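Local atomic coordinates of redox-sensing transcriptional repressor Rex (Thermus thermophilus, PDB entry 2DT5), a protein that probably represses transcription in response to the cellular NADH/NAD(+) balance, binding DNA as a homodimer through an N-terminal winged-helix domain and NAD through a Rossmann domain. Residues W81-V86 with I141-L146; G109-D114 with V126-D131; L132-V137 with V161-K166; K166-F171 with K180-E185. The protein carries 1 engineered substitution. All blocks are in the same frame, centred on the assembly; numbering follows the deposited sequence.

Interaction 1 (W81-V86 with I141-L146); sequences WGLCIV and IEIALL
Leu83 and Ile143 lie side by side and point the same way, with CD2 of Leu83 pressed against CB of Ile143 at 3.5 Å, tighter than ordinary van der Waals contact. The other methyl of Leu83, CD1, reaches obliquely across to CD1 of Leu145, so one leucine spans two residues of strand 143-146. On the opposite face Cys84 holds SG in the crowded position between its own N and carbonyl carbon (chi1 71°), which sets the sulfur 3.6 Å from CB of Ala144. These are neighbouring parallel strands in the middle of the Rossmann sheet, 81-86 leading into the glycine-rich NAD loop; Leu83 also packs on Leu193 of the second subunit. The straightest backbone bond runs from Ile143 N to Gly82 O (179°). That same oxygen also accepts from Glu142 N, which approaches from above the carbonyl plane. Glu142, bent at chi2 (77°), folds back so that its OE1 takes the N-H of Gly82 at 2.8 Å, while its CB meets the edge of the Trp81 ring at CE3, 3.7 Å away. Val86 and Leu146 lie side by side at the NAD end, CG1 to CD1 3.9 Å.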
# COMPACT_ATOMS: atom_id res chain seq x y z
N TRP B 81 3.39 1.77 20.48
CA TRP B 81 2.94 3.12 20.13
C TRP B 81 1.45 3.34 20.38
O TRP B 81 0.63 2.45 20.16
CB TRP B 81 3.20 3.40 18.65
CG TRP B 81 4.63 3.36 18.24
CD1 TRP B 81 5.33 2.27 17.80
CD2 TRP B 81 5.53 4.47 18.16
NE1 TRP B 81 6.62 2.64 17.44
CE2 TRP B 81 6.76 3.98 17.65
CE3 TRP B 81 5.42 5.84 18.47
CZ2 TRP B 81 7.86 4.82 17.43
CZ3 TRP B 81 6.53 6.67 18.26
CH2 TRP B 81 7.73 6.14 17.75
N GLY B 82 1.11 4.54 20.84
CA GLY B 82 -0.29 4.85 21.08
C GLY B 82 -0.88 5.50 19.84
O GLY B 82 -0.33 6.48 19.33
N LEU B 83 -1.99 4.97 19.34
CA LEU B 83 -2.62 5.54 18.15
C LEU B 83 -4.03 6.05 18.42
O LEU B 83 -4.63 5.77 19.46
CB LEU B 83 -2.75 4.52 16.98
CG LEU B 83 -1.67 3.49 16.64
CD1 LEU B 83 -2.03 2.80 15.34
CD2 LEU B 83 -0.30 4.14 16.55
N CYS B 84 -4.56 6.81 17.50
CA CYS B 84 -5.92 7.28 17.58
C CYS B 84 -6.44 7.36 16.17
O CYS B 84 -5.68 7.40 15.20
CB CYS B 84 -5.99 8.65 18.27
SG CYS B 84 -5.32 10.02 17.28
N ILE B 85 -7.75 7.39 16.05
CA ILE B 85 -8.37 7.52 14.75
C ILE B 85 -9.14 8.83 14.82
O ILE B 85 -9.88 9.07 15.80
CB ILE B 85 -9.35 6.36 14.47
CG1 ILE B 85 -8.58 5.03 14.39
CG2 ILE B 85 -10.08 6.63 13.18
CD1 ILE B 85 -9.46 3.77 14.37
N VAL B 86 -8.96 9.69 13.83
CA VAL B 86 -9.68 10.94 13.78
C VAL B 86 -10.59 10.87 12.56
O VAL B 86 -10.13 10.88 11.43
CB VAL B 86 -8.71 12.14 13.65
CG1 VAL B 86 -9.51 13.44 13.35
CG2 VAL B 86 -7.92 12.30 14.96
N ILE B 141 -0.65 9.41 23.01
CA ILE B 141 -0.88 9.09 21.62
C ILE B 141 0.13 9.78 20.70
O ILE B 141 0.16 11.01 20.63
CB ILE B 141 -2.29 9.52 21.22
CG1 ILE B 141 -3.30 8.76 22.09
CG2 ILE B 141 -2.50 9.27 19.73
CD1 ILE B 141 -4.73 9.25 21.95
N GLU B 142 0.92 8.99 19.99
CA GLU B 142 1.93 9.55 19.11
C GLU B 142 1.54 9.58 17.63
O GLU B 142 1.97 10.47 16.89
CB GLU B 142 3.25 8.77 19.24
CG GLU B 142 3.92 8.79 20.61
CD GLU B 142 3.25 7.87 21.62
OE1 GLU B 142 2.76 6.79 21.23
OE2 GLU B 142 3.24 8.21 22.82
N ILE B 143 0.75 8.60 17.20
CA ILE B 143 0.35 8.49 15.79
C ILE B 143 -1.17 8.61 15.57
O ILE B 143 -1.96 7.99 16.28
CB ILE B 143 0.84 7.12 15.23
CG1 ILE B 143 2.37 7.10 15.26
CG2 ILE B 143 0.27 6.87 13.83
CD1 ILE B 143 3.00 5.79 14.78
N ALA B 144 -1.57 9.39 14.58
CA ALA B 144 -2.99 9.54 14.31
C ALA B 144 -3.35 9.02 12.93
O ALA B 144 -2.65 9.30 11.96
CB ALA B 144 -3.41 11.02 14.43
N LEU B 145 -4.44 8.26 12.84
CA LEU B 145 -4.93 7.74 11.56
C LEU B 145 -6.01 8.74 11.13
O LEU B 145 -7.08 8.85 11.75
CB LEU B 145 -5.53 6.32 11.74
CG LEU B 145 -4.53 5.14 11.69
CD1 LEU B 145 -3.41 5.37 12.67
CD2 LEU B 145 -5.25 3.82 12.01
N LEU B 146 -5.72 9.50 10.08
CA LEU B 146 -6.62 10.52 9.60
C LEU B 146 -7.57 10.00 8.54
O LEU B 146 -7.18 9.78 7.41
CB LEU B 146 -5.84 11.71 9.04
CG LEU B 146 -6.68 12.98 8.80
CD1 LEU B 146 -7.46 13.33 10.08
CD2 LEU B 146 -5.77 14.14 8.40

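Interaction 2 (G109-D114 with V126-D131); sequences GFFDVD and VIEHVD. With NAD (nicotinamide-adenine-dinucleotide), chain L.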
# COMPACT_ATOMS: atom_id res chain seq x y z
N GLY B 109 -7.60 6.17 21.29
CA GLY B 109 -8.51 7.30 21.15
C GLY B 109 -9.24 7.27 19.83
O GLY B 109 -8.70 6.86 18.81
N PHE B 110 -10.49 7.71 19.86
CA PHE B 110 -11.35 7.73 18.68
C PHE B 110 -12.09 9.06 18.70
O PHE B 110 -12.78 9.38 19.66
CB PHE B 110 -12.31 6.53 18.75
CG PHE B 110 -11.61 5.23 19.09
CD1 PHE B 110 -11.49 4.83 20.41
CD2 PHE B 110 -11.05 4.44 18.08
CE1 PHE B 110 -10.82 3.65 20.73
CE2 PHE B 110 -10.37 3.25 18.39
CZ PHE B 110 -10.25 2.86 19.72
N PHE B 111 -11.94 9.85 17.64
CA PHE B 111 -12.53 11.17 17.59
C PHE B 111 -13.31 11.50 16.32
O PHE B 111 -12.99 11.03 15.23
CB PHE B 111 -11.44 12.24 17.78
CG PHE B 111 -10.49 11.95 18.91
CD1 PHE B 111 -9.35 11.16 18.71
CD2 PHE B 111 -10.71 12.47 20.19
CE1 PHE B 111 -8.46 10.89 19.76
CE2 PHE B 111 -9.83 12.21 21.25
CZ PHE B 111 -8.70 11.43 21.03
N ASP B 112 -14.34 12.32 16.49
CA ASP B 112 -15.19 12.76 15.39
C ASP B 112 -15.79 14.09 15.85
O ASP B 112 -15.51 14.53 16.96
CB ASP B 112 -16.28 11.71 15.15
CG ASP B 112 -16.84 11.76 13.75
OD1 ASP B 112 -17.65 12.67 13.47
OD2 ASP B 112 -16.46 10.90 12.92
N VAL B 113 -16.59 14.74 15.01
CA VAL B 113 -17.22 16.00 15.37
C VAL B 113 -18.73 15.86 15.33
O VAL B 113 -19.45 16.75 15.75
CB VAL B 113 -16.83 17.14 14.41
CG1 VAL B 113 -15.33 17.41 14.50
CG2 VAL B 113 -17.22 16.77 13.00
N ASP B 114 -19.20 14.73 14.82
CA ASP B 114 -20.62 14.47 14.70
C ASP B 114 -21.20 14.10 16.06
O ASP B 114 -20.80 13.12 16.68
CB ASP B 114 -20.83 13.33 13.71
CG ASP B 114 -22.28 13.10 13.37
OD1 ASP B 114 -23.17 13.54 14.14
OD2 ASP B 114 -22.54 12.45 12.34
N VAL B 126 -14.76 4.79 23.70
CA VAL B 126 -15.92 5.52 23.26
C VAL B 126 -15.43 6.68 22.40
O VAL B 126 -14.36 7.24 22.64
CB VAL B 126 -16.72 6.04 24.47
CG1 VAL B 126 -15.89 7.05 25.24
CG2 VAL B 126 -18.02 6.65 24.02
N ILE B 127 -16.20 7.02 21.37
CA ILE B 127 -15.83 8.11 20.49
C ILE B 127 -15.93 9.43 21.24
O ILE B 127 -16.97 9.73 21.84
CB ILE B 127 -16.74 8.14 19.26
CG1 ILE B 127 -16.59 6.82 18.49
CG2 ILE B 127 -16.38 9.33 18.35
CD1 ILE B 127 -17.48 6.74 17.28
N GLU B 128 -14.85 10.20 21.22
CA GLU B 128 -14.85 11.50 21.89
C GLU B 128 -14.82 12.60 20.86
O GLU B 128 -14.53 12.37 19.68
CB GLU B 128 -13.65 11.62 22.83
CG GLU B 128 -13.59 10.51 23.86
CD GLU B 128 -12.40 10.65 24.78
OE1 GLU B 128 -12.57 11.20 25.89
OE2 GLU B 128 -11.29 10.23 24.38
N HIS B 129 -15.12 13.82 21.31
CA HIS B 129 -15.12 14.94 20.40
C HIS B 129 -13.69 15.35 20.09
O HIS B 129 -12.81 15.32 20.95
CB HIS B 129 -15.91 16.11 20.98
CG HIS B 129 -16.18 17.19 19.98
ND1 HIS B 129 -15.21 18.06 19.56
CD2 HIS B 129 -17.29 17.48 19.26
CE1 HIS B 129 -15.70 18.84 18.61
NE2 HIS B 129 -16.97 18.51 18.42
N VAL B 130 -13.46 15.73 18.83
CA VAL B 130 -12.13 16.11 18.42
C VAL B 130 -11.56 17.25 19.27
O VAL B 130 -10.34 17.46 19.30
CB VAL B 130 -12.11 16.50 16.93
CG1 VAL B 130 -12.78 17.83 16.73
CG2 VAL B 130 -10.69 16.52 16.42
N ASP B 131 -12.42 17.99 19.97
CA ASP B 131 -11.96 19.08 20.83
C ASP B 131 -11.12 18.56 21.98
O ASP B 131 -10.33 19.31 22.56
CB ASP B 131 -13.12 19.89 21.40
CG ASP B 131 -13.85 20.70 20.35
OD1 ASP B 131 -13.23 21.03 19.32
OD2 ASP B 131 -15.03 21.04 20.57
PA NAD L . -17.36 9.25 5.98
O1A NAD L . -18.12 7.97 6.15
O2A NAD L . -18.06 10.44 5.40
O5B NAD L . -16.78 9.57 7.39
C5B NAD L . -15.99 10.75 7.66
C4B NAD L . -16.12 11.00 9.15
O4B NAD L . -15.28 12.18 9.38
C3B NAD L . -17.54 11.45 9.67
O3B NAD L . -17.95 10.57 10.76
C2B NAD L . -17.37 12.90 10.13
O2B NAD L . -18.18 13.34 11.15
C1B NAD L . -15.87 12.88 10.44
N9A NAD L . -15.26 14.18 10.43
C8A NAD L . -15.36 15.29 9.58
N7A NAD L . -14.59 16.30 9.95
C5A NAD L . -13.94 15.92 11.07
C6A NAD L . -12.96 16.59 11.94
N6A NAD L . -12.53 17.81 11.72
N1A NAD L . -12.53 15.82 13.02
C2A NAD L . -12.93 14.57 13.31
N3A NAD L . -13.86 13.89 12.51
C4A NAD L . -14.34 14.61 11.40
O3 NAD L . -16.07 8.98 5.07
PN NAD L . -15.29 7.59 4.67
O1N NAD L . -15.96 6.97 3.51
O2N NAD L . -15.15 6.81 5.94
O5D NAD L . -13.88 8.19 4.15
C5D NAD L . -12.98 8.87 5.08
C4D NAD L . -11.78 9.32 4.36
O4D NAD L . -11.07 8.12 3.78
C3D NAD L . -12.07 10.24 3.10
O3D NAD L . -11.06 11.28 2.99
C2D NAD L . -11.94 9.26 1.94
O2D NAD L . -11.76 9.85 0.70
C1D NAD L . -10.72 8.40 2.43
N1N NAD L . -10.55 7.19 1.59
C2N NAD L . -9.21 6.74 1.44
C3N NAD L . -8.90 5.53 1.03
C7N NAD L . -7.46 5.14 0.85
O7N NAD L . -7.21 4.09 0.23
N7N NAD L . -6.51 5.97 1.32
C4N NAD L . -9.98 4.50 0.70
C5N NAD L . -11.18 4.77 1.60
C6N NAD L . -11.56 6.12 1.70
O HOH W 1 -11.75 7.75 22.51
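Asp112 grips the adenosine ribose of NAD with both carboxylate oxygens, the classic acidic residue at the end of the second strand of a Rossmann fold. O2B of NAD donates to OD1 of Asp112 at a very short 2.5 Å, and O3B of NAD donates to OD2 of Asp112 at 2.6 Å. The adenine is lined by Val113, whose CG1 comes within 3.5 Å of NAD N1A, and by Val130, which approaches the same nitrogen with CG2. These two valines lie side by side, pointing the same way, and their CG1 methyls are pressed to 3.4 Å.

The carboxylate is held by the N-H groups of the next two residues. With CG anti to the backbone N (chi1 -157°), OD1 accepts from Val113 N above the carboxylate plane and from Asp114 N on its anti lone pair, the latter closing an Asx turn; several donors on one oxygen would be expected to favour the ionised acid. OD2 has a further, weak bond from Met88 N of the glycine-rich loop.

Behind this shell, the end of strand 105-112 pairs in parallel with the end of strand 125-129. Glu128 N binds Phe110 O nearly along its C=O axis, Asp112 N binds Glu128 O, and Val130 N reaches Asp112 O from above the carbonyl plane. Phe111 runs alongside Glu128, whose OE1 forms a salt bridge with Arg136. A water accepts from Phe110 N at 2.9 Å and is 2.7 Å from Val126 O and 3.1 Å from Glu128 OE2, acceptors that compete for its protons.

Interaction 3 (L132-V137 with V161-K166); sequences LLPQRV and VAAGIK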
# COMPACT_ATOMS: atom_id res chain seq x y z
N LEU B 132 -11.28 17.28 22.31
CA LEU B 132 -10.53 16.66 23.40
C LEU B 132 -9.07 16.28 23.10
O LEU B 132 -8.33 15.91 24.00
CB LEU B 132 -11.27 15.41 23.89
CG LEU B 132 -12.43 15.71 24.85
CD1 LEU B 132 -13.30 14.48 25.03
CD2 LEU B 132 -11.85 16.15 26.17
N LEU B 133 -8.67 16.38 21.83
CA LEU B 133 -7.30 16.04 21.43
C LEU B 133 -6.20 16.65 22.30
O LEU B 133 -5.30 15.94 22.78
CB LEU B 133 -7.04 16.47 19.99
CG LEU B 133 -7.56 15.64 18.81
CD1 LEU B 133 -7.09 16.29 17.53
CD2 LEU B 133 -7.05 14.20 18.90
N PRO B 134 -6.25 17.97 22.52
CA PRO B 134 -5.20 18.57 23.35
C PRO B 134 -5.08 17.95 24.75
O PRO B 134 -4.00 17.97 25.34
CB PRO B 134 -5.58 20.05 23.36
CG PRO B 134 -7.06 20.04 23.16
CD PRO B 134 -7.27 18.96 22.14
N GLN B 135 -6.16 17.37 25.25
CA GLN B 135 -6.14 16.77 26.57
C GLN B 135 -6.08 15.25 26.51
O GLN B 135 -6.25 14.59 27.53
CB GLN B 135 -7.40 17.18 27.31
CG GLN B 135 -7.88 18.57 26.93
CD GLN B 135 -9.34 18.77 27.24
OE1 GLN B 135 -9.99 19.65 26.68
NE2 GLN B 135 -9.86 17.95 28.15
N ARG B 136 -5.85 14.70 25.32
CA ARG B 136 -5.78 13.24 25.17
C ARG B 136 -4.47 12.76 24.55
O ARG B 136 -3.96 11.70 24.90
CB ARG B 136 -6.94 12.74 24.31
CG ARG B 136 -8.26 12.66 25.05
CD ARG B 136 -8.33 11.36 25.82
NE ARG B 136 -8.68 11.53 27.22
CZ ARG B 136 -9.77 12.17 27.65
NH1 ARG B 136 -10.62 12.70 26.78
NH2 ARG B 136 -10.01 12.26 28.95
N VAL B 137 -3.92 13.57 23.65
CA VAL B 137 -2.70 13.22 22.94
C VAL B 137 -1.37 13.21 23.72
O VAL B 137 -0.68 12.19 23.77
CB VAL B 137 -2.57 14.12 21.71
CG1 VAL B 137 -1.24 13.89 21.01
CG2 VAL B 137 -3.74 13.86 20.77
N VAL B 161 -1.55 18.51 15.01
CA VAL B 161 -0.23 19.09 15.25
C VAL B 161 -0.29 19.88 16.56
O VAL B 161 0.53 19.69 17.45
CB VAL B 161 0.18 20.03 14.11
CG1 VAL B 161 1.47 20.76 14.48
CG2 VAL B 161 0.34 19.24 12.82
N ALA B 162 -1.30 20.74 16.67
CA ALA B 162 -1.45 21.56 17.87
C ALA B 162 -1.53 20.73 19.14
O ALA B 162 -0.94 21.10 20.16
CB ALA B 162 -2.70 22.42 17.74
N ALA B 163 -2.24 19.61 19.09
CA ALA B 163 -2.39 18.76 20.27
C ALA B 163 -1.12 17.99 20.61
O ALA B 163 -1.01 17.41 21.69
CB ALA B 163 -3.56 17.79 20.07
N GLY B 164 -0.16 17.96 19.69
CA GLY B 164 1.07 17.26 19.96
C GLY B 164 1.33 15.94 19.24
O GLY B 164 2.21 15.17 19.67
N ILE B 165 0.61 15.66 18.16
CA ILE B 165 0.82 14.41 17.42
C ILE B 165 2.26 14.36 16.90
O ILE B 165 2.87 15.41 16.66
CB ILE B 165 -0.15 14.29 16.22
CG1 ILE B 165 -0.37 12.81 15.85
CG2 ILE B 165 0.41 15.03 15.02
CD1 ILE B 165 -1.08 12.01 16.93
N LYS B 166 2.81 13.16 16.73
CA LYS B 166 4.18 13.01 16.24
C LYS B 166 4.18 12.52 14.80
O LYS B 166 5.11 12.78 14.04
CB LYS B 166 4.98 12.05 17.12
CG LYS B 166 5.26 12.59 18.52
CD LYS B 166 6.08 11.62 19.34
CE LYS B 166 6.35 12.17 20.75
NZ LYS B 166 7.00 11.15 21.64
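Ala163, in the last turn of helix 150-163, drives its methyl into the 3-10 turn that runs on through residue 135. Its CB lies 3.6 Å from both Leu133 C and Pro134 N, and 3.7 Å from Leu133 CB, so a single methyl sits against the peptide link between the two residues. Val137 closes on the same alanine from a second direction: CG2 packs on the Ala163 methyl at 4.0 Å, while CG1, anti to the backbone N (chi1 174°), turns to Ala163 O at 3.6 Å and onward to the backbone of Gly164 and Ile165. No hydrogen bond joins the two segments, and the fit rests on van der Waals packing of methyls against each other and against backbone. Gln135 N bonds to Leu132 O within the turn, and Leu133 O then accepts from Arg136 N and Val137 N as the chain leaves it, which brings Val137 round to the same side as Leu133.

Toward solvent the contact loosens. Of the ring carbons of exposed Pro134, CD comes nearest to Ala163 CB, at 4.4 Å. Gly164, also exposed, ends the helix in a Schellman motif, its positive phi (107°) turning the chain away from the helix axis. Ile165 makes a loose but buried contact, its CD1 4.5 Å from Val137 CG1.

Both segments are connections in the Rossmann domain: 132-137 follows strand 125-129 and precedes strand 143-146, while segment 161-166 leads from helix 150-163 to strand 167-170. Leu133 also rests on Leu160 of that helix and on Phe111 of strand 105-112, and Ile165 packs on Leu160 as well.

Interaction 4 (K166-F171 with K180-E185); sequences KGILNF and KEVAVE. With NAD (nicotinamide-adenine-dinucleotide), chain L.
Strands 167-170 and 183-186 form one margin of the Rossmann sheet within the chain, in its parallel part, and the end of the first runs directly into the nicotinamide site. Four backbone bonds join the pair. Ala183 N binds Lys166 O, Ile168 N binds Ala183 O, Glu185 N meets Ile168 O nearly along its C=O axis, and Asn170 N closes the series on Glu185 O at 2.7 Å, the shortest of the four. The short strand axes diverge by 13°.

Side chains add a thinner layer. Leu169, with CG anti to the backbone N (chi1 -170°), brings CD1 to 3.8 Å from both CB and O of Glu185. Glu185 crosses it obliquely and, bent at chi2, carries its carboxylate away to a salt bridge with Arg195 of the second subunit. On the other face CG1 of Val184 touches Ile168 O at 3.8 Å. Val182 lays its CG1 on Lys166 O at 3.7 Å, and the same methyl is 4.4 Å from CG1 of Ile168.

Just past the strand, Phe171 uses its carbonyl O to accept from the carboxamide N7N of NAD at 3.0 Å and 164°, while its side chain packs on Leu91 and Leu95 of helix 90-96. Such a backbone grip on the carboxamide, beyond the carboxyl end of a parallel strand, fits the nicotinamide half of a Rossmann dinucleotide site.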
# COMPACT_ATOMS: atom_id res chain seq x y z
N LYS B 166 2.81 13.16 16.73
CA LYS B 166 4.18 13.01 16.24
C LYS B 166 4.18 12.52 14.80
O LYS B 166 5.11 12.78 14.04
CB LYS B 166 4.98 12.05 17.12
CG LYS B 166 5.26 12.59 18.52
CD LYS B 166 6.08 11.62 19.34
CE LYS B 166 6.35 12.17 20.75
NZ LYS B 166 7.00 11.15 21.64
N GLY B 167 3.13 11.79 14.43
CA GLY B 167 3.02 11.29 13.08
C GLY B 167 1.57 11.12 12.67
O GLY B 167 0.69 10.91 13.51
N ILE B 168 1.31 11.22 11.37
CA ILE B 168 -0.04 11.05 10.86
C ILE B 168 -0.04 10.09 9.68
O ILE B 168 0.67 10.29 8.70
CB ILE B 168 -0.67 12.38 10.36
CG1 ILE B 168 -0.72 13.42 11.49
CG2 ILE B 168 -2.06 12.13 9.81
CD1 ILE B 168 -1.25 14.77 11.05
N LEU B 169 -0.85 9.05 9.79
CA LEU B 169 -1.06 8.11 8.71
C LEU B 169 -2.31 8.68 8.04
O LEU B 169 -3.43 8.52 8.52
CB LEU B 169 -1.30 6.69 9.19
CG LEU B 169 -1.30 5.57 8.15
CD1 LEU B 169 0.08 5.47 7.50
CD2 LEU B 169 -1.70 4.24 8.77
N ASN B 170 -2.10 9.37 6.92
CA ASN B 170 -3.15 10.09 6.20
C ASN B 170 -3.87 9.29 5.14
O ASN B 170 -3.26 8.90 4.14
CB ASN B 170 -2.52 11.32 5.54
CG ASN B 170 -3.51 12.09 4.70
OD1 ASN B 170 -3.19 12.56 3.60
ND2 ASN B 170 -4.73 12.21 5.21
N PHE B 171 -5.15 9.00 5.35
CA PHE B 171 -5.91 8.27 4.35
C PHE B 171 -6.64 9.21 3.39
O PHE B 171 -7.02 8.80 2.29
CB PHE B 171 -6.94 7.33 5.00
CG PHE B 171 -6.32 6.21 5.80
CD1 PHE B 171 -5.74 6.46 7.04
CD2 PHE B 171 -6.30 4.92 5.29
CE1 PHE B 171 -5.15 5.43 7.78
CE2 PHE B 171 -5.71 3.87 6.01
CZ PHE B 171 -5.13 4.13 7.25
N LYS B 180 7.90 20.14 9.60
CA LYS B 180 8.81 19.03 9.37
C LYS B 180 9.02 18.14 10.58
O LYS B 180 9.49 17.01 10.46
CB LYS B 180 10.15 19.57 8.85
CG LYS B 180 10.73 20.73 9.65
CD LYS B 180 12.02 21.25 9.01
CE LYS B 180 12.59 22.46 9.75
NZ LYS B 180 11.68 23.65 9.68
N GLU B 181 8.63 18.62 11.76
CA GLU B 181 8.77 17.86 12.99
C GLU B 181 7.78 16.71 13.08
O GLU B 181 7.97 15.77 13.84
CB GLU B 181 8.57 18.78 14.20
CG GLU B 181 9.59 19.91 14.36
CD GLU B 181 9.62 20.84 13.17
OE1 GLU B 181 8.54 21.35 12.78
OE2 GLU B 181 10.72 21.07 12.62
N VAL B 182 6.70 16.78 12.30
CA VAL B 182 5.65 15.76 12.31
C VAL B 182 5.74 14.91 11.05
O VAL B 182 5.59 15.41 9.94
CB VAL B 182 4.26 16.42 12.37
CG1 VAL B 182 3.17 15.38 12.23
CG2 VAL B 182 4.13 17.19 13.67
N ALA B 183 5.97 13.61 11.23
CA ALA B 183 6.06 12.70 10.09
C ALA B 183 4.68 12.46 9.48
O ALA B 183 3.66 12.48 10.18
CB ALA B 183 6.70 11.38 10.51
N VAL B 184 4.65 12.23 8.17
CA VAL B 184 3.39 11.98 7.48
C VAL B 184 3.58 10.91 6.40
O VAL B 184 4.56 10.93 5.66
CB VAL B 184 2.82 13.27 6.80
CG1 VAL B 184 1.48 12.96 6.13
CG2 VAL B 184 2.64 14.37 7.82
N GLU B 185 2.63 9.98 6.36
CA GLU B 185 2.61 8.90 5.37
C GLU B 185 1.19 8.84 4.86
O GLU B 185 0.24 8.77 5.65
CB GLU B 185 2.95 7.55 6.02
CG GLU B 185 4.41 7.39 6.39
CD GLU B 185 5.28 7.10 5.16
OE1 GLU B 185 6.43 7.60 5.10
OE2 GLU B 185 4.81 6.35 4.27
PA NAD L . -17.36 9.25 5.98
O1A NAD L . -18.12 7.97 6.15
O2A NAD L . -18.06 10.44 5.40
O5B NAD L . -16.78 9.57 7.39
C5B NAD L . -15.99 10.75 7.66
C4B NAD L . -16.12 11.00 9.15
O4B NAD L . -15.28 12.18 9.38
C3B NAD L . -17.54 11.45 9.67
O3B NAD L . -17.95 10.57 10.76
C2B NAD L . -17.37 12.90 10.13
O2B NAD L . -18.18 13.34 11.15
C1B NAD L . -15.87 12.88 10.44
N9A NAD L . -15.26 14.18 10.43
C8A NAD L . -15.36 15.29 9.58
N7A NAD L . -14.59 16.30 9.95
C5A NAD L . -13.94 15.92 11.07
C6A NAD L . -12.96 16.59 11.94
N6A NAD L . -12.53 17.81 11.72
N1A NAD L . -12.53 15.82 13.02
C2A NAD L . -12.93 14.57 13.31
N3A NAD L . -13.86 13.89 12.51
C4A NAD L . -14.34 14.61 11.40
O3 NAD L . -16.07 8.98 5.07
PN NAD L . -15.29 7.59 4.67
O1N NAD L . -15.96 6.97 3.51
O2N NAD L . -15.15 6.81 5.94
O5D NAD L . -13.88 8.19 4.15
C5D NAD L . -12.98 8.87 5.08
C4D NAD L . -11.78 9.32 4.36
O4D NAD L . -11.07 8.12 3.78
C3D NAD L . -12.07 10.24 3.10
O3D NAD L . -11.06 11.28 2.99
C2D NAD L . -11.94 9.26 1.94
O2D NAD L . -11.76 9.85 0.70
C1D NAD L . -10.72 8.40 2.43
N1N NAD L . -10.55 7.19 1.59
C2N NAD L . -9.21 6.74 1.44
C3N NAD L . -8.90 5.53 1.03
C7N NAD L . -7.46 5.14 0.85
O7N NAD L . -7.21 4.09 0.23
N7N NAD L . -6.51 5.97 1.32
C4N NAD L . -9.98 4.50 0.70
C5N NAD L . -11.18 4.77 1.60
C6N NAD L . -11.56 6.12 1.70

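Overall arrangement
From the N terminus, strand 81-86 finds its partner only at 141-146, so interaction 1 closes a long loop. Interaction 2 falls wholly within that loop and closes the short loop 115-125, adding strand 105-112 and its next neighbour, strand 125-129. Interaction 3 opens inside the loop but ends beyond it, crossing interaction 1 and closing the span that holds strand 143-146 and most of helix 150-163. Interaction 4 follows in series, shares Lys166 with interaction 3 and closes the short connection 172-179. Interactions 1, 2 and 4 build one sheet, joined by Ile85 to Gly109 and Phe111 and by Ala144 to Leu169; Glu128 and Arg136 tie interaction 2 to 3. Interactions 2 and 4 hold opposite ends of NAD.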